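Local coordinates for phosphoenolpyruvate-protein phosphotransferase (Coxiella burnetii, PDB 3TRC), which probably catalyses phosphoryl transfer from phosphoenolpyruvate to a protein histidine, and is represented by its GAF domain alone, at residues H52-L57 / R72-E77; A42-I47 / M58-L63. All blocks are in the same frame, centred on the assembly; numbering follows the deposited sequence. Where two conformers were deposited one is given.

Interaction 1 of 2, residues H52-L57 / R72-E77; sequences HGEYVL and RLKFGE. With NA (sodium ion), chain C.
E54 links R72 and K74 across an antiparallel pairing, giving each oxygen of its carboxylate a cationic partner. Its CG lies anti to the carbonyl carbon (chi1 -63°), and the chain runs on extended to the carboxylate. OE1 of E54 is 2.9 Å from R72 NH1, which meets the oxygen almost head-on along its C-O bond. K74 NZ instead approaches E54 OE2 from above the carboxylate plane, also at 2.9 Å. The K74 chain bends at chi2 (-67°), which lays CD alongside E54 CG, and the two side chains run next to each other in the same direction. A water donates to E54 OE2 and, weakly, to R72 O. NH1 of R72 has a second anionic partner in D49, while V56 CG2 sits over the guanidinium face, 3.3 Å from R72 NH1.

Y55 and L73 form a hydrogen-bonded pair whose side chains project from the face opposite E54, V56, R72 and K74; Y55 N to L73 O is 2.7 Å and L73 N to Y55 O 2.9 Å. Past the end of strand 72-74, F75 N makes a nearly straight bond to G53 O. The F75 ring spreads over the G53 backbone, with G53 CA 3.7 Å from the ring centroid in a CH-pi contact. Its edge, led by CD1, is turned to one face of Y55, an edge-to-face pair with planes 54° apart. G53, at positive phi, and E54 both face D49 in a G1 bulge.

The phenol OH of Y55 binds the sodium ion at 2.7 Å, in a site that also includes G76 and, from helix 78-86, G81 and E85. Strand 72-74 is outermost at this side of the GAF sheet; strand 54-61 separates it from strand 42-49, and the Y55 side chain also packs on strand 125-134.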
ATOM      1  N   HIS A  52      21.777  11.191 -17.617  1.00 16.17           N
ATOM      2  CA  HIS A  52      22.076  12.620 -17.601  1.00 15.18           C
ATOM      3  C   HIS A  52      22.291  13.164 -16.187  1.00 16.05           C
ATOM      4  O   HIS A  52      22.613  14.340 -16.015  1.00 17.82           O
ATOM      5  CB  HIS A  52      20.962  13.408 -18.292  1.00 17.92           C
ATOM      6  CG  HIS A  52      20.771  13.041 -19.731  1.00 19.42           C
ATOM      7  ND1 HIS A  52      19.664  12.358 -20.188  1.00 21.06           N
ATOM      8  CD2 HIS A  52      21.556  13.253 -20.814  1.00 21.67           C
ATOM      9  CE1 HIS A  52      19.772  12.169 -21.491  1.00 20.53           C
ATOM     10  NE2 HIS A  52      20.911  12.704 -21.896  1.00 20.45           N
ATOM     11  N   GLY A  53      22.102  12.312 -15.185  1.00 14.34           N
ATOM     12  CA  GLY A  53      22.301  12.710 -13.801  1.00 15.93           C
ATOM     13  C   GLY A  53      21.353  13.812 -13.366  1.00 15.80           C
ATOM     14  O   GLY A  53      21.752  14.773 -12.701  1.00 14.90           O
ATOM     15  N   GLU A  54      20.088  13.668 -13.747  1.00 15.39           N
ATOM     16  CA  GLU A  54      19.064  14.657 -13.442  1.00 13.30           C
ATOM     17  C   GLU A  54      17.764  13.993 -13.026  1.00 13.42           C
ATOM     18  O   GLU A  54      17.431  12.906 -13.493  1.00 17.51           O
ATOM     19  CB  GLU A  54      18.778  15.523 -14.674  1.00 14.54           C
ATOM     20  CG  GLU A  54      19.946  16.351 -15.160  1.00 19.92           C
ATOM     21  CD  GLU A  54      19.703  16.951 -16.535  1.00 22.20           C
ATOM     22  OE1 GLU A  54      19.048  16.298 -17.379  1.00 21.88           O
ATOM     23  OE2 GLU A  54      20.170  18.082 -16.771  1.00 28.78           O
ATOM     24  N   TYR A  55      17.038  14.663 -12.141  1.00 12.54           N
ATOM     25  CA  TYR A  55      15.654  14.326 -11.860  1.00 13.51           C
ATOM     26  C   TYR A  55      14.784  14.993 -12.905  1.00 15.17           C
ATOM     27  O   TYR A  55      14.982  16.164 -13.210  1.00 17.80           O
ATOM     28  CB  TYR A  55      15.268  14.870 -10.494  1.00 13.19           C
ATOM     29  CG  TYR A  55      16.087  14.281  -9.390  1.00 13.89           C
ATOM     30  CD1 TYR A  55      15.888  12.964  -9.019  1.00 18.24           C
ATOM     31  CD2 TYR A  55      17.053  15.023  -8.727  1.00 14.87           C
ATOM     32  CE1 TYR A  55      16.605  12.392  -8.024  1.00 21.03           C
ATOM     33  CE2 TYR A  55      17.803  14.445  -7.711  1.00 16.76           C
ATOM     34  CZ  TYR A  55      17.557  13.117  -7.373  1.00 19.04           C
ATOM     35  OH  TYR A  55      18.236  12.467  -6.378  1.00 24.53           O
ATOM     36  N   VAL A  56      13.818  14.257 -13.442  1.00 12.41           N
ATOM     37  CA  VAL A  56      12.897  14.823 -14.426  1.00 11.68           C
ATOM     38  C   VAL A  56      11.485  14.873 -13.865  1.00 11.73           C
ATOM     39  O   VAL A  56      10.979  13.880 -13.358  1.00 13.80           O
ATOM     40  CB  VAL A  56      12.874  13.977 -15.710  1.00 15.52           C
ATOM     41  CG1 VAL A  56      11.987  14.644 -16.762  1.00 17.31           C
ATOM     42  CG2 VAL A  56      14.283  13.792 -16.236  1.00 19.61           C
ATOM     43  N   LEU A  57      10.845  16.034 -13.939  1.00 11.11           N
ATOM     44  CA  LEU A  57       9.472  16.139 -13.458  1.00 13.94           C
ATOM     45  C   LEU A  57       8.565  15.280 -14.330  1.00 13.57           C
ATOM     46  O   LEU A  57       8.560  15.417 -15.557  1.00 13.29           O
ATOM     47  CB  LEU A  57       9.007  17.594 -13.495  1.00 11.07           C
ATOM     48  CG  LEU A  57       7.578  17.814 -13.008  1.00 11.04           C
ATOM     49  CD1 LEU A  57       7.483  17.537 -11.508  1.00 13.58           C
ATOM     50  CD2 LEU A  57       7.137  19.242 -13.323  1.00 11.67           C
ATOM     51  N   ARG A  72      14.158  19.716 -15.291  1.00 13.46           N
ATOM     52  CA  ARG A  72      15.245  18.833 -14.884  1.00 15.79           C
ATOM     53  C   ARG A  72      16.081  19.473 -13.782  1.00 17.80           C
ATOM     54  O   ARG A  72      16.434  20.653 -13.853  1.00 21.31           O
ATOM     55  CB  ARG A  72      16.119  18.469 -16.092  1.00 16.60           C
ATOM     56  CG  ARG A  72      15.403  17.573 -17.085  1.00 18.23           C
ATOM     57  CD  ARG A  72      16.132  17.424 -18.412  1.00 19.24           C
ATOM     58  NE  ARG A  72      15.495  16.371 -19.194  1.00 19.95           N
ATOM     59  CZ  ARG A  72      15.804  15.083 -19.091  1.00 19.84           C
ATOM     60  NH1 ARG A  72      16.768  14.693 -18.263  1.00 18.69           N
ATOM     61  NH2 ARG A  72      15.158  14.188 -19.823  1.00 21.82           N
ATOM     62  N   LEU A  73      16.385  18.686 -12.755  1.00 13.96           N
ATOM     63  CA  LEU A  73      17.161  19.158 -11.617  1.00 14.25           C
ATOM     64  C   LEU A  73      18.356  18.232 -11.451  1.00 16.04           C
ATOM     65  O   LEU A  73      18.204  17.018 -11.496  1.00 15.35           O
ATOM     66  CB  LEU A  73      16.304  19.135 -10.350  1.00 16.55           C
ATOM     67  CG  LEU A  73      15.026  19.977 -10.385  1.00 17.63           C
ATOM     68  CD1 LEU A  73      14.208  19.752  -9.115  1.00 17.94           C
ATOM     69  CD2 LEU A  73      15.358  21.446 -10.561  1.00 19.34           C
ATOM     70  N   LYS A  74      19.542  18.798 -11.264  1.00 16.03           N
ATOM     71  CA  LYS A  74      20.751  17.983 -11.187  1.00 15.66           C
ATOM     72  C   LYS A  74      20.826  17.158  -9.909  1.00 13.59           C
ATOM     73  O   LYS A  74      20.469  17.633  -8.825  1.00 15.19           O
ATOM     74  CB  LYS A  74      22.000  18.860 -11.309  1.00 19.51           C
ATOM     75  CG  LYS A  74      22.156  19.532 -12.663  1.00 24.39           C
ATOM     76  CD  LYS A  74      22.412  18.508 -13.751  1.00 31.31           C
ATOM     77  CE  LYS A  74      22.755  19.178 -15.072  1.00 35.92           C
ATOM     78  NZ  LYS A  74      22.992  18.175 -16.149  1.00 37.04           N
ATOM     79  N   PHE A  75      21.291  15.919 -10.036  1.00 15.10           N
ATOM     80  CA  PHE A  75      21.535  15.086  -8.865  1.00 16.92           C
ATOM     81  C   PHE A  75      22.409  15.858  -7.878  1.00 18.76           C
ATOM     82  O   PHE A  75      23.377  16.511  -8.270  1.00 21.11           O
ATOM     83  CB  PHE A  75      22.259  13.785  -9.238  1.00 17.94           C
ATOM     84  CG  PHE A  75      21.400  12.759  -9.945  1.00 18.16           C
ATOM     85  CD1 PHE A  75      20.045  12.961 -10.137  1.00 18.16           C
ATOM     86  CD2 PHE A  75      21.970  11.579 -10.409  1.00 18.06           C
ATOM     87  CE1 PHE A  75      19.270  12.005 -10.782  1.00 17.85           C
ATOM     88  CE2 PHE A  75      21.202  10.620 -11.056  1.00 18.73           C
ATOM     89  CZ  PHE A  75      19.849  10.836 -11.247  1.00 16.26           C
ATOM     90  N   GLY A  76      22.061  15.786  -6.599  1.00 20.58           N
ATOM     91  CA  GLY A  76      22.918  16.290  -5.540  1.00 21.73           C
ATOM     92  C   GLY A  76      22.669  17.748  -5.215  1.00 26.21           C
ATOM     93  O   GLY A  76      23.157  18.258  -4.205  1.00 31.32           O
ATOM     94  N   GLU A  77      21.903  18.419  -6.066  1.00 21.09           N
ATOM     95  CA  GLU A  77      21.724  19.862  -5.942  1.00 21.82           C
ATOM     96  C   GLU A  77      20.393  20.259  -5.326  1.00 21.33           C
ATOM     97  O   GLU A  77      19.366  19.617  -5.550  1.00 20.17           O
ATOM     98  CB  GLU A  77      21.889  20.545  -7.300  1.00 25.65           C
ATOM     99  CG  GLU A  77      23.271  20.386  -7.901  1.00 29.90           C
ATOM    100  CD  GLU A  77      23.517  21.356  -9.039  1.00 36.97           C
ATOM    101  OE1 GLU A  77      22.563  22.059  -9.439  1.00 39.87           O
ATOM    102  OE2 GLU A  77      24.664  21.415  -9.530  1.00 38.26           O
TER
HETATM  103 NA    NA C 170      20.408  13.750  -5.490  1.00 34.94          NA
HETATM  104  O   HOH W   1      19.345  20.333 -14.936  1.00 39.24           O

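Interaction 2 of 2, residues A42-I47 / M58-L63; sequences ACSLFI and MATQGL
L45 O receives the amides of both M58 and A59, which together face L45 in a classic beta bulge of the antiparallel hairpin formed by strands 42-49 and 54-61 of the GAF sheet. The bond from M58 N is firm at 2.8 Å, that from A59 N to L45 O weak at 3.4 Å. Beyond the bulge the register is regular: L45 N donates to A59 O, and C43 and Q61 exchange a pair of bonds through their backbone N and O atoms.

M58 is a selenomethionine. Its CB lies 3.8 Å from L45 O, and CG, anti to its own carbonyl carbon, packs 3.8 Å from I47 CG1, with I47 CB and CD1 also near. Bends at chi2 and chi3 then carry SE and CE away from strand 42-49.

L45 CB meets A59 CB on the face that also holds C43; helix 23-37 covers this face, with C35, the disulfide partner of C43, among its residues, and L155 of helix 142-164 packs on L45. L63 comes up beside A42 and S44, with CD1 near A42 CB and CD2 3.3 Å from S44 OG. On the face opposite C43 and L45, T60 OG1, anti to its own backbone N (chi1 -169°), points at S44 and donates a hydrogen bond to S44 OG at 2.9 Å.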
ATOM      1  N   ALA A  42       0.612  21.818  -3.423  1.00 14.21           N
ATOM      2  CA  ALA A  42       1.298  21.308  -4.600  1.00 14.35           C
ATOM      3  C   ALA A  42       1.902  19.940  -4.320  1.00 15.11           C
ATOM      4  O   ALA A  42       2.286  19.633  -3.195  1.00 16.08           O
ATOM      5  CB  ALA A  42       2.375  22.292  -5.074  1.00 14.70           C
ATOM      6  N   CYS A  43       1.942  19.098  -5.342  0.78 13.73           N
ATOM      7  CA  CYS A  43       2.593  17.808  -5.224  0.78 12.27           C
ATOM      8  C   CYS A  43       3.200  17.482  -6.572  0.78 12.51           C
ATOM      9  O   CYS A  43       2.540  17.605  -7.601  0.78 11.71           O
ATOM     10  CB  CYS A  43       1.603  16.724  -4.795  0.78 14.57           C
ATOM     11  SG  CYS A  43       2.357  15.107  -4.559  0.78 12.29           S
ATOM     12  N   SER A  44       4.467  17.088  -6.554  1.00 12.51           N
ATOM     13  CA  SER A  44       5.207  16.789  -7.772  1.00 10.74           C
ATOM     14  C   SER A  44       5.946  15.470  -7.634  1.00 13.03           C
ATOM     15  O   SER A  44       6.360  15.092  -6.538  1.00 14.68           O
ATOM     16  CB  SER A  44       6.210  17.911  -8.078  1.00 13.52           C
ATOM     17  OG  SER A  44       5.537  19.156  -8.220  1.00 15.17           O
ATOM     18  N   LEU A  45       6.110  14.777  -8.753  1.00 11.31           N
ATOM     19  CA  LEU A  45       6.812  13.504  -8.760  1.00 11.81           C
ATOM     20  C   LEU A  45       7.909  13.572  -9.810  1.00 11.79           C
ATOM     21  O   LEU A  45       7.650  13.898 -10.966  1.00 12.44           O
ATOM     22  CB  LEU A  45       5.831  12.363  -9.053  1.00 16.99           C
ATOM     23  CG  LEU A  45       6.314  10.949  -8.726  1.00 26.93           C
ATOM     24  CD1 LEU A  45       5.131  10.021  -8.491  1.00 33.17           C
ATOM     25  CD2 LEU A  45       7.220  10.417  -9.823  1.00 26.44           C
ATOM     26  N   PHE A  46       9.138  13.301  -9.379  1.00 12.04           N
ATOM     27  CA  PHE A  46      10.297  13.330 -10.257  1.00 11.68           C
ATOM     28  C   PHE A  46      10.803  11.916 -10.428  1.00 12.94           C
ATOM     29  O   PHE A  46      10.766  11.119  -9.489  1.00 13.21           O
ATOM     30  CB  PHE A  46      11.422  14.168  -9.640  1.00 12.72           C
ATOM     31  CG  PHE A  46      11.121  15.639  -9.561  1.00 11.61           C
ATOM     32  CD1 PHE A  46      10.431  16.165  -8.485  1.00 14.56           C
ATOM     33  CD2 PHE A  46      11.555  16.500 -10.562  1.00 15.03           C
ATOM     34  CE1 PHE A  46      10.166  17.528  -8.407  1.00 15.43           C
ATOM     35  CE2 PHE A  46      11.289  17.856 -10.498  1.00 13.04           C
ATOM     36  CZ  PHE A  46      10.602  18.375  -9.423  1.00 13.13           C
ATOM     37  N   ILE A  47      11.292  11.605 -11.620  1.00 12.55           N
ATOM     38  CA  ILE A  47      11.916  10.309 -11.848  1.00 12.27           C
ATOM     39  C   ILE A  47      13.381  10.506 -12.229  1.00 13.15           C
ATOM     40  O   ILE A  47      13.722  11.438 -12.960  1.00 14.99           O
ATOM     41  CB  ILE A  47      11.160   9.507 -12.926  1.00 15.58           C
ATOM     42  CG1 ILE A  47       9.748   9.178 -12.428  1.00 18.83           C
ATOM     43  CG2 ILE A  47      11.898   8.221 -13.255  1.00 14.08           C
ATOM     44  CD1 ILE A  47       9.016   8.169 -13.294  1.00 23.83           C
HETATM   45  N   MSE A  58       7.797  14.389 -13.709  1.00 12.46           N
HETATM   46  CA  MSE A  58       6.945  13.475 -14.477  1.00 14.46           C
HETATM   47  C   MSE A  58       5.447  13.612 -14.181  1.00 12.05           C
HETATM   48  O   MSE A  58       4.609  13.088 -14.918  1.00 14.85           O
HETATM   49  CB  MSE A  58       7.429  12.026 -14.317  1.00 15.75           C
HETATM   50  CG  MSE A  58       8.776  11.748 -15.003  1.00 19.30           C
HETATM   51 SE   MSE A  58       8.781  12.098 -16.929  1.00 27.14          SE
HETATM   52  CE  MSE A  58       7.670  10.598 -17.476  1.00 40.44           C
ATOM     53  N   ALA A  59       5.117  14.337 -13.118  1.00 11.20           N
ATOM     54  CA  ALA A  59       3.729  14.635 -12.783  1.00 11.22           C
ATOM     55  C   ALA A  59       3.695  15.770 -11.776  1.00 12.13           C
ATOM     56  O   ALA A  59       4.563  15.863 -10.912  1.00 11.70           O
ATOM     57  CB  ALA A  59       3.042  13.403 -12.206  1.00 14.09           C
ATOM     58  N   THR A  60       2.698  16.638 -11.890  1.00 11.13           N
ATOM     59  CA  THR A  60       2.551  17.703 -10.914  1.00 12.75           C
ATOM     60  C   THR A  60       1.107  18.152 -10.791  1.00 14.69           C
ATOM     61  O   THR A  60       0.330  18.109 -11.749  1.00 15.24           O
ATOM     62  CB  THR A  60       3.445  18.930 -11.233  1.00 13.00           C
ATOM     63  OG1 THR A  60       3.442  19.827 -10.114  1.00 13.87           O
ATOM     64  CG2 THR A  60       2.938  19.675 -12.474  1.00 12.16           C
ATOM     65  N   GLN A  61       0.756  18.545  -9.576  1.00 12.91           N
ATOM     66  CA  GLN A  61      -0.458  19.293  -9.325  1.00 13.41           C
ATOM     67  C   GLN A  61      -0.018  20.552  -8.593  1.00 14.96           C
ATOM     68  O   GLN A  61       0.620  20.478  -7.542  1.00 16.79           O
ATOM     69  CB  GLN A  61      -1.424  18.470  -8.479  1.00 14.71           C
ATOM     70  CG  GLN A  61      -2.605  19.248  -7.936  1.00 18.07           C
ATOM     71  CD  GLN A  61      -3.502  19.794  -9.026  1.00 24.27           C
ATOM     72  OE1 GLN A  61      -3.587  19.237 -10.124  1.00 22.72           O
ATOM     73  NE2 GLN A  61      -4.174  20.901  -8.731  1.00 30.74           N
ATOM     74  N   GLY A  62      -0.315  21.711  -9.167  1.00 15.71           N
ATOM     75  CA  GLY A  62       0.041  22.962  -8.526  1.00 19.37           C
ATOM     76  C   GLY A  62       1.082  23.745  -9.301  1.00 19.03           C
ATOM     77  O   GLY A  62       1.107  24.970  -9.236  1.00 22.80           O
ATOM     78  N   LEU A  63       1.938  23.036 -10.029  1.00 18.80           N
ATOM     79  CA  LEU A  63       2.989  23.662 -10.822  1.00 17.84           C
ATOM     80  C   LEU A  63       2.578  23.791 -12.287  1.00 16.96           C
ATOM     81  O   LEU A  63       1.639  23.141 -12.741  1.00 15.59           O
ATOM     82  CB  LEU A  63       4.289  22.855 -10.732  1.00 21.19           C
ATOM     83  CG  LEU A  63       5.295  23.199  -9.628  1.00 28.09           C
ATOM     84  CD1 LEU A  63       4.608  23.475  -8.300  1.00 28.18           C
ATOM     85  CD2 LEU A  63       6.347  22.101  -9.496  1.00 26.79           C
TER

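How the interactions relate
Strand 54-61 carries both contacts: its first half pairs outward with 72-74 in interaction 1, and its second half pairs inward with 42-47 in interaction 2, the two centres lying about 14 Å apart. They meet directly where V56 N lies 2.9 Å from I47 O, a probable hydrogen bond. L57 then packs onto the inner strand, its CD1 3.7 Å from S44 CB. Interaction 1 holds Y55 and G76 of the sodium site, whereas interaction 2 is more central in the chain, the F46 side chain about 10 Å from the ion. Strand 54-61 thus carries Y55 to the sodium at one end, while its 58-61 part pairs with strand 42-49, whose C43 and L45 face helices 23-37 and 142-164.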